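Local atomic coordinates of Slr1438 protein (Synechocystis sp., PDB entry 3K25), a protein that belongs to the aldose 1-epimerase family and probably binds carbohydrate, perhaps acting as a sugar isomerase, although its function has not been established. Residues I145-A150 against F159-H164; A178-D183 against I213-A218; S234-T239 against R278-N283. All blocks are in the same frame, centred on the assembly; numbering follows the deposited sequence.

Interaction 1. Residues I145-A150 against F159-H164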
loop_
_atom_site.group_PDB
_atom_site.type_symbol
_atom_site.label_atom_id
_atom_site.label_comp_id
_atom_site.label_asym_id
_atom_site.label_seq_id
_atom_site.Cartn_x
_atom_site.Cartn_y
_atom_site.Cartn_z
ATOM N N ILE A 145 1.344 6.066 -8.528
ATOM C CA ILE A 145 -0.031 5.599 -8.491
ATOM C C ILE A 145 -0.857 6.817 -8.157
ATOM O O ILE A 145 -0.549 7.555 -7.218
ATOM C CB ILE A 145 -0.259 4.514 -7.429
ATOM C CG1 ILE A 145 0.850 3.466 -7.507
ATOM C CG2 ILE A 145 -1.599 3.833 -7.683
ATOM C CD1 ILE A 145 0.644 2.283 -6.594
ATOM N N GLU A 146 -1.886 7.050 -8.955
ATOM C CA GLU A 146 -2.736 8.202 -8.748
ATOM C C GLU A 146 -4.114 7.703 -8.374
ATOM O O GLU A 146 -4.642 6.768 -8.985
ATOM C CB GLU A 146 -2.770 9.057 -10.015
ATOM C CG GLU A 146 -1.375 9.436 -10.495
ATOM C CD GLU A 146 -1.383 10.423 -11.649
ATOM O OE1 GLU A 146 -2.109 10.188 -12.642
ATOM O OE2 GLU A 146 -0.647 11.433 -11.561
ATOM N N GLN A 147 -4.690 8.327 -7.355
ATOM C CA GLN A 147 -5.990 7.907 -6.879
ATOM C C GLN A 147 -7.023 9.004 -6.946
ATOM O O GLN A 147 -6.706 10.181 -6.795
ATOM C CB GLN A 147 -5.909 7.442 -5.414
ATOM C CG GLN A 147 -4.689 6.604 -5.027
ATOM C CD GLN A 147 -3.467 7.464 -4.728
ATOM O OE1 GLN A 147 -3.563 8.453 -4.006
ATOM N NE2 GLN A 147 -2.312 7.083 -5.273
ATOM N N ARG A 148 -8.263 8.592 -7.189
ATOM C CA ARG A 148 -9.403 9.490 -7.180
ATOM C C ARG A 148 -10.372 8.734 -6.275
ATOM O O ARG A 148 -10.783 7.618 -6.584
ATOM C CB ARG A 148 -10.020 9.689 -8.568
ATOM C CG ARG A 148 -11.143 10.732 -8.562
ATOM C CD ARG A 148 -11.758 10.973 -9.941
ATOM N NE ARG A 148 -12.252 9.736 -10.546
ATOM C CZ ARG A 148 -12.982 9.666 -11.656
ATOM N NH1 ARG A 148 -13.324 10.773 -12.302
ATOM N NH2 ARG A 148 -13.366 8.485 -12.128
ATOM N N ILE A 149 -10.677 9.318 -5.127
ATOM C CA ILE A 149 -11.596 8.699 -4.186
ATOM C C ILE A 149 -12.913 9.436 -4.389
ATOM O O ILE A 149 -13.014 10.642 -4.146
ATOM C CB ILE A 149 -11.102 8.862 -2.719
ATOM C CG1 ILE A 149 -9.685 8.298 -2.574
ATOM C CG2 ILE A 149 -12.013 8.105 -1.763
ATOM C CD1 ILE A 149 -8.603 9.134 -3.214
ATOM N N ALA A 150 -13.926 8.721 -4.858
ATOM C CA ALA A 150 -15.200 9.371 -5.094
ATOM C C ALA A 150 -16.312 8.886 -4.189
ATOM O O ALA A 150 -16.351 7.729 -3.769
ATOM C CB ALA A 150 -15.616 9.209 -6.565
ATOM N N PHE A 159 -13.034 8.358 5.525
ATOM C CA PHE A 159 -12.221 7.248 5.045
ATOM C C PHE A 159 -10.733 7.419 5.313
ATOM O O PHE A 159 -10.256 8.485 5.691
ATOM C CB PHE A 159 -12.412 7.047 3.536
ATOM C CG PHE A 159 -11.580 7.973 2.702
ATOM C CD1 PHE A 159 -12.006 9.281 2.451
ATOM C CD2 PHE A 159 -10.324 7.565 2.227
ATOM C CE1 PHE A 159 -11.192 10.176 1.738
ATOM C CE2 PHE A 159 -9.498 8.450 1.517
ATOM C CZ PHE A 159 -9.931 9.760 1.271
ATOM N N SER A 160 -10.019 6.326 5.108
ATOM C CA SER A 160 -8.579 6.278 5.242
ATOM C C SER A 160 -8.090 5.484 4.045
ATOM O O SER A 160 -8.750 4.537 3.603
ATOM C CB SER A 160 -8.159 5.586 6.539
ATOM O OG SER A 160 -7.827 6.540 7.531
ATOM N N LEU A 161 -6.948 5.892 3.505
ATOM C CA LEU A 161 -6.362 5.214 2.365
ATOM C C LEU A 161 -4.871 5.027 2.611
ATOM O O LEU A 161 -4.189 5.945 3.067
ATOM C CB LEU A 161 -6.588 6.025 1.079
ATOM C CG LEU A 161 -5.915 5.432 -0.168
ATOM C CD1 LEU A 161 -6.298 3.951 -0.311
ATOM C CD2 LEU A 161 -6.309 6.216 -1.402
ATOM N N GLY A 162 -4.367 3.835 2.314
ATOM C CA GLY A 162 -2.953 3.588 2.515
ATOM C C GLY A 162 -2.336 2.610 1.534
ATOM O O GLY A 162 -3.019 1.769 0.940
ATOM N N PHE A 163 -1.029 2.726 1.352
ATOM C CA PHE A 163 -0.304 1.834 0.459
ATOM C C PHE A 163 0.708 1.148 1.351
ATOM O O PHE A 163 1.378 1.794 2.164
ATOM C CB PHE A 163 0.350 2.623 -0.680
ATOM C CG PHE A 163 -0.649 3.157 -1.685
ATOM C CD1 PHE A 163 -1.010 2.402 -2.797
ATOM C CD2 PHE A 163 -1.273 4.387 -1.486
ATOM C CE1 PHE A 163 -1.979 2.864 -3.699
ATOM C CE2 PHE A 163 -2.240 4.861 -2.375
ATOM C CZ PHE A 163 -2.595 4.096 -3.484
ATOM N N HIS A 164 0.802 -0.167 1.195
ATOM C CA HIS A 164 1.650 -1.000 2.027
ATOM C C HIS A 164 2.792 -1.663 1.243
ATOM O O HIS A 164 2.955 -2.886 1.279
ATOM C CB HIS A 164 0.718 -2.044 2.660
ATOM C CG HIS A 164 1.343 -2.879 3.727
ATOM N ND1 HIS A 164 0.666 -3.229 4.874
ATOM C CD2 HIS A 164 2.544 -3.503 3.792
ATOM C CE1 HIS A 164 1.421 -4.036 5.600
ATOM N NE2 HIS A 164 2.565 -4.219 4.965
#
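Gln147 sits in the middle of this buried interface, and its side chain runs toward the tip of the Phe163 ring. At CB the chain turns beside its own backbone N, with CG anti to the carbonyl carbon. CG meets the ring edge in the ring plane, 3.6 Å from Phe163 CZ, and also touches Leu161 CD2. A bend at chi2 (82°) then brings the amide round: CD lies near CZ and CE2, and NE2 ends 3.5 Å from Phe163 CZ, the amide and ring planes 57° apart. OE1 turns to Tyr237 OH, to which it is hydrogen-bonded, and so is satisfied in the interior. Further round the ring, Ile145 CD1 packs at 3.9 Å from Phe163 CE1. Leu161 CD2 touches both Gln147 CG and Ile149 CD1, an apolar methyl suiting a buried spot among aliphatic neighbours. Ile149 CG2 sits 4.0 Å above the centre of the Phe159 ring, a CH-pi contact only 10° off the ring normal. Alternate residues of each segment thus point inward. The backbones run antiparallel, but the nearest CA pair, Ile149 and Leu161, is 9.1 Å apart, and no hydrogen bond crosses. Side chains of two facing sheets packed without backbone bonds are characteristic of a beta-sandwich core, here consistent with the supersandwich of galactose mutarotase relatives.

Interaction 2. Residues A178-D183 against I213-A218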
loop_
_atom_site.group_PDB
_atom_site.type_symbol
_atom_site.label_atom_id
_atom_site.label_comp_id
_atom_site.label_asym_id
_atom_site.label_seq_id
_atom_site.Cartn_x
_atom_site.Cartn_y
_atom_site.Cartn_z
ATOM N N ALA A 178 15.710 7.654 6.517
ATOM C CA ALA A 178 15.449 9.076 6.407
ATOM C C ALA A 178 13.951 9.309 6.518
ATOM O O ALA A 178 13.263 9.556 5.523
ATOM C CB ALA A 178 15.973 9.605 5.077
ATOM N N ILE A 179 13.461 9.215 7.747
ATOM C CA ILE A 179 12.055 9.421 8.053
ATOM C C ILE A 179 11.939 10.795 8.720
ATOM O O ILE A 179 12.625 11.071 9.698
ATOM C CB ILE A 179 11.575 8.327 9.002
ATOM C CG1 ILE A 179 11.917 6.958 8.395
ATOM C CG2 ILE A 179 10.086 8.485 9.270
ATOM C CD1 ILE A 179 11.734 5.778 9.345
ATOM N N PRO A 180 11.069 11.673 8.192
ATOM C CA PRO A 180 10.844 13.033 8.705
ATOM C C PRO A 180 9.936 13.139 9.923
ATOM O O PRO A 180 8.845 13.706 9.859
ATOM C CB PRO A 180 10.268 13.754 7.499
ATOM C CG PRO A 180 9.398 12.678 6.897
ATOM C CD PRO A 180 10.260 11.426 6.984
ATOM N N ALA A 181 10.406 12.596 11.035
ATOM C CA ALA A 181 9.672 12.621 12.292
ATOM C C ALA A 181 10.652 12.722 13.451
ATOM O O ALA A 181 11.862 12.659 13.264
ATOM C CB ALA A 181 8.840 11.361 12.435
ATOM N N ASN A 182 10.123 12.865 14.658
ATOM C CA ASN A 182 10.961 12.962 15.839
ATOM C C ASN A 182 10.569 11.890 16.835
ATOM O O ASN A 182 11.284 11.632 17.798
ATOM C CB ASN A 182 10.820 14.349 16.472
ATOM C CG ASN A 182 11.452 15.446 15.624
ATOM O OD1 ASN A 182 12.591 15.321 15.178
ATOM N ND2 ASN A 182 10.716 16.531 15.411
ATOM N N ASP A 183 9.423 11.264 16.586
ATOM C CA ASP A 183 8.905 10.218 17.458
ATOM C C ASP A 183 8.099 9.217 16.652
ATOM O O ASP A 183 7.623 9.529 15.567
ATOM C CB ASP A 183 7.986 10.821 18.519
ATOM C CG ASP A 183 8.705 11.768 19.446
ATOM O OD1 ASP A 183 9.623 11.304 20.159
ATOM O OD2 ASP A 183 8.352 12.970 19.463
ATOM N N ILE A 213 4.854 13.810 10.757
ATOM C CA ILE A 213 5.954 13.985 9.811
ATOM C C ILE A 213 6.099 15.402 9.292
ATOM O O ILE A 213 5.108 16.117 9.127
ATOM C CB ILE A 213 5.813 13.011 8.608
ATOM C CG1 ILE A 213 4.472 13.226 7.894
ATOM C CG2 ILE A 213 5.950 11.570 9.099
ATOM C CD1 ILE A 213 4.237 12.287 6.742
ATOM N N SER A 214 7.340 15.793 9.018
ATOM C CA SER A 214 7.645 17.140 8.544
ATOM C C SER A 214 8.003 17.250 7.063
ATOM O O SER A 214 8.415 18.315 6.593
ATOM C CB SER A 214 8.790 17.715 9.376
ATOM O OG SER A 214 9.913 16.851 9.361
ATOM N N GLN A 215 7.849 16.153 6.332
ATOM C CA GLN A 215 8.178 16.130 4.911
ATOM C C GLN A 215 7.206 15.247 4.150
ATOM O O GLN A 215 6.778 14.212 4.648
ATOM C CB GLN A 215 9.589 15.578 4.700
ATOM C CG GLN A 215 10.731 16.500 5.085
ATOM C CD GLN A 215 11.215 17.322 3.917
ATOM O OE1 GLN A 215 10.547 18.256 3.487
ATOM N NE2 GLN A 215 12.377 16.966 3.382
ATOM N N PRO A 216 6.845 15.647 2.927
ATOM C CA PRO A 216 5.920 14.850 2.121
ATOM C C PRO A 216 6.707 13.732 1.426
ATOM O O PRO A 216 6.373 13.317 0.313
ATOM C CB PRO A 216 5.374 15.874 1.139
ATOM C CG PRO A 216 6.599 16.715 0.859
ATOM C CD PRO A 216 7.174 16.917 2.253
ATOM N N ARG A 217 7.761 13.260 2.089
ATOM C CA ARG A 217 8.598 12.206 1.534
ATOM C C ARG A 217 9.396 11.476 2.596
ATOM O O ARG A 217 9.405 11.862 3.756
ATOM C CB ARG A 217 9.576 12.777 0.500
ATOM C CG ARG A 217 10.580 13.791 1.054
ATOM C CD ARG A 217 11.643 14.146 0.015
ATOM N NE ARG A 217 11.061 14.423 -1.299
ATOM C CZ ARG A 217 10.279 15.464 -1.588
ATOM N NH1 ARG A 217 9.974 16.365 -0.655
ATOM N NH2 ARG A 217 9.777 15.592 -2.814
ATOM N N ALA A 218 10.082 10.423 2.164
ATOM C CA ALA A 218 10.913 9.583 3.029
ATOM C C ALA A 218 11.671 8.585 2.133
ATOM O O ALA A 218 11.261 8.317 1.001
ATOM C CB ALA A 218 10.037 8.840 4.033
#
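Pro180 has by far the most surface buried here, its ring lying against the curve of 213-218 and its carbonyl pointing into the start of that segment. The ring is used atom by atom. CB rests 3.4 Å from Gln215 CB, the two side chains crossing at about a right angle; CG faces the carbonyl oxygen of Arg217; CD reaches 3.9 Å to Ala218 CB. A methyl suits that last position, because Ala218 also meets the Ala178 carbonyl, whose O is 3.4 Å from Ala218 CA in a CA-H...O contact. Proline fits the backbone as well: Pro180, with phi at -80°, forms the centre of an inverse gamma turn, closed by a weak bond from Ala181 N to Ile179 O. Both segments are links between the two sheets of the sandwich: 178-183 runs from strand 176-178 to strand 183-186, while residues 213-218 lead from strand 205-210 into the first residues of strand 217-222. Pro180 O accepts Ser214 N at 2.7 Å, in the carbonyl plane and with an N-H...O angle of 153°; Ser214 OG adds a weak bond to the same oxygen. Ile213 flanks this bond: its CB packs 4.0 Å from Pro180 CG, and CG1, placed between the backbone N and the carbonyl carbon, leads its longer branch away from Pro180. Leu240 of strand 239-245 touches Pro180, Ile213 and Ala218.

Interaction 3. Residues S234-T239 against R278-N283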
loop_
_atom_site.group_PDB
_atom_site.type_symbol
_atom_site.label_atom_id
_atom_site.label_comp_id
_atom_site.label_asym_id
_atom_site.label_seq_id
_atom_site.Cartn_x
_atom_site.Cartn_y
_atom_site.Cartn_z
ATOM N N SER A 234 1.265 12.911 -2.010
ATOM C CA SER A 234 0.434 14.108 -1.971
ATOM C C SER A 234 -0.025 14.357 -0.514
ATOM O O SER A 234 0.098 13.476 0.347
ATOM C CB SER A 234 -0.765 13.947 -2.915
ATOM O OG SER A 234 -1.697 12.989 -2.438
ATOM N N GLU A 235 -0.562 15.545 -0.238
ATOM C CA GLU A 235 -0.964 15.888 1.123
ATOM C C GLU A 235 -2.037 15.062 1.831
ATOM O O GLU A 235 -2.302 15.289 3.010
ATOM C CB GLU A 235 -1.330 17.369 1.204
ATOM C CG GLU A 235 -2.491 17.804 0.348
ATOM C CD GLU A 235 -2.619 19.321 0.308
ATOM O OE1 GLU A 235 -3.520 19.830 -0.399
ATOM O OE2 GLU A 235 -1.817 20.008 0.986
ATOM N N LEU A 236 -2.652 14.113 1.136
ATOM C CA LEU A 236 -3.664 13.267 1.765
ATOM C C LEU A 236 -2.976 12.364 2.799
ATOM O O LEU A 236 -3.597 11.920 3.767
ATOM C CB LEU A 236 -4.361 12.390 0.715
ATOM C CG LEU A 236 -5.281 11.274 1.245
ATOM C CD1 LEU A 236 -6.550 11.898 1.814
ATOM C CD2 LEU A 236 -5.624 10.260 0.141
ATOM N N TYR A 237 -1.684 12.113 2.599
ATOM C CA TYR A 237 -0.950 11.235 3.494
ATOM C C TYR A 237 -0.181 11.968 4.573
ATOM O O TYR A 237 0.768 12.701 4.287
ATOM C CB TYR A 237 -0.023 10.351 2.671
ATOM C CG TYR A 237 -0.787 9.631 1.596
ATOM C CD1 TYR A 237 -0.935 10.193 0.322
ATOM C CD2 TYR A 237 -1.449 8.426 1.874
ATOM C CE1 TYR A 237 -1.733 9.570 -0.652
ATOM C CE2 TYR A 237 -2.248 7.801 0.912
ATOM C CZ TYR A 237 -2.388 8.377 -0.345
ATOM O OH TYR A 237 -3.200 7.775 -1.286
ATOM N N GLN A 238 -0.580 11.733 5.823
ATOM C CA GLN A 238 0.032 12.396 6.969
ATOM C C GLN A 238 0.772 11.468 7.914
ATOM O O GLN A 238 1.431 11.930 8.844
ATOM C CB GLN A 238 -1.055 13.148 7.725
ATOM C CG GLN A 238 -1.892 14.009 6.791
ATOM C CD GLN A 238 -3.228 14.379 7.382
ATOM O OE1 GLN A 238 -3.311 15.225 8.267
ATOM N NE2 GLN A 238 -4.289 13.732 6.899
ATOM N N THR A 239 0.672 10.165 7.665
ATOM C CA THR A 239 1.334 9.169 8.506
ATOM C C THR A 239 2.263 8.224 7.745
ATOM O O THR A 239 1.982 7.823 6.614
ATOM C CB THR A 239 0.303 8.323 9.277
ATOM O OG1 THR A 239 -0.186 9.072 10.400
ATOM C CG2 THR A 239 0.933 7.027 9.769
ATOM N N ARG A 278 -12.055 13.275 -4.483
ATOM C CA ARG A 278 -10.800 13.973 -4.271
ATOM C C ARG A 278 -9.705 13.080 -4.828
ATOM O O ARG A 278 -9.881 11.865 -4.957
ATOM C CB ARG A 278 -10.570 14.302 -2.792
ATOM C CG ARG A 278 -10.623 13.138 -1.838
ATOM C CD ARG A 278 -10.613 13.649 -0.390
ATOM N NE ARG A 278 -9.317 14.203 0.006
ATOM C CZ ARG A 278 -9.049 14.710 1.210
ATOM N NH1 ARG A 278 -9.984 14.756 2.160
ATOM N NH2 ARG A 278 -7.824 15.137 1.484
ATOM N N SER A 279 -8.591 13.685 -5.211
ATOM C CA SER A 279 -7.498 12.912 -5.775
ATOM C C SER A 279 -6.229 13.015 -4.945
ATOM O O SER A 279 -6.069 13.908 -4.113
ATOM C CB SER A 279 -7.227 13.336 -7.228
ATOM O OG SER A 279 -6.787 14.677 -7.316
ATOM N N ALA A 280 -5.331 12.070 -5.171
ATOM C CA ALA A 280 -4.082 12.029 -4.445
ATOM C C ALA A 280 -3.125 11.181 -5.253
ATOM O O ALA A 280 -3.492 10.626 -6.295
ATOM C CB ALA A 280 -4.308 11.407 -3.067
ATOM N N TRP A 281 -1.895 11.083 -4.772
ATOM C CA TRP A 281 -0.900 10.273 -5.435
ATOM C C TRP A 281 0.251 9.906 -4.503
ATOM O O TRP A 281 0.558 10.610 -3.537
ATOM C CB TRP A 281 -0.348 11.010 -6.656
ATOM C CG TRP A 281 0.297 12.310 -6.304
ATOM C CD1 TRP A 281 -0.294 13.545 -6.297
ATOM C CD2 TRP A 281 1.632 12.499 -5.811
ATOM N NE1 TRP A 281 0.588 14.486 -5.826
ATOM C CE2 TRP A 281 1.778 13.873 -5.519
ATOM C CE3 TRP A 281 2.715 11.639 -5.582
ATOM C CZ2 TRP A 281 2.971 14.411 -5.005
ATOM C CZ3 TRP A 281 3.896 12.174 -5.070
ATOM C CH2 TRP A 281 4.012 13.547 -4.788
ATOM N N VAL A 282 0.880 8.780 -4.814
ATOM C CA VAL A 282 2.032 8.305 -4.071
ATOM C C VAL A 282 3.079 7.989 -5.134
ATOM O O VAL A 282 2.741 7.564 -6.233
ATOM C CB VAL A 282 1.699 7.051 -3.262
ATOM C CG1 VAL A 282 2.930 6.585 -2.533
ATOM C CG2 VAL A 282 0.593 7.362 -2.263
ATOM N N ASN A 283 4.346 8.219 -4.823
ATOM C CA ASN A 283 5.396 7.974 -5.801
ATOM C C ASN A 283 6.520 7.128 -5.233
ATOM O O ASN A 283 6.836 7.195 -4.047
ATOM C CB ASN A 283 5.960 9.303 -6.304
ATOM C CG ASN A 283 6.673 9.168 -7.637
ATOM O OD1 ASN A 283 6.045 9.204 -8.703
ATOM N ND2 ASN A 283 7.993 9.004 -7.585
#
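Three flat groups take part, each with an aliphatic or backbone partner on a face. Over one face of the Trp281 indole lies Ser234: its CB is 3.5 Å from the centroid of the five-membered ring, a CH-pi contact, and its backbone N stands over the middle of the ring system. The Tyr237 ring receives Val282 CG2 on a face, 4.0 Å from its centroid, while Ala280 CB and Trp281 O approach it obliquely. Against the Arg278 guanidinium, Leu236 CD1 rests 3.4 Å above the plane, displaced toward the rim; Arg278 NH1 is held by Trp271 O. Trp281 CB points away from the turn, but chi1 of 60° sets CG between the backbone N and the carbonyl carbon, and the indole swings back over Ser234. Ser234 N donates to Trp281 O at 2.9 Å, a straight bond (168° at the hydrogen). It arrives nearly along the C=O axis. Trp281 N in turn donates to Ser234 OG at 3.0 Å. Serine suits this spot because its hydroxyl takes the N-H that a strand carbonyl would otherwise accept. Ala280, small enough to pass under the turn, meets Leu236 CD2 at 3.7 Å. An alanine in place of Trp281 would remove the CH-pi face from Ser234 and the cation-pi partner from Arg144, and would probably leave the turn less tightly held against the strand. Ser234 opens a type I beta turn, closed by Tyr237 N to Ser234 O, which carries the chain from strand 227-233 toward the facing sheet: an inter-sheet connection of a beta-sandwich.

In the fold
Interactions 1 and 3 are neighbours, their centres about 7 Å apart, because strands 142-151 and 276-287 lie side by side in one sheet; backbone bonds tie Gln147 to Ala280 and Ile149 to Arg278. Interaction 1 is wholly buried and works almost entirely by apolar and aromatic packing between facing sheets. Interaction 3, partly buried, combines such packing with hydrogen bonds, one through a serine hydroxyl, where the turn after strand 227-233 meets the sheet. Interaction 2 lies at the surface, about 20 Å between centres from interaction 1, and relies on a proline and a carbonyl to join two loops. It still touches 234-239, where Ile213 CG1 packs against Gln238 O, so the two inter-sheet links make contact.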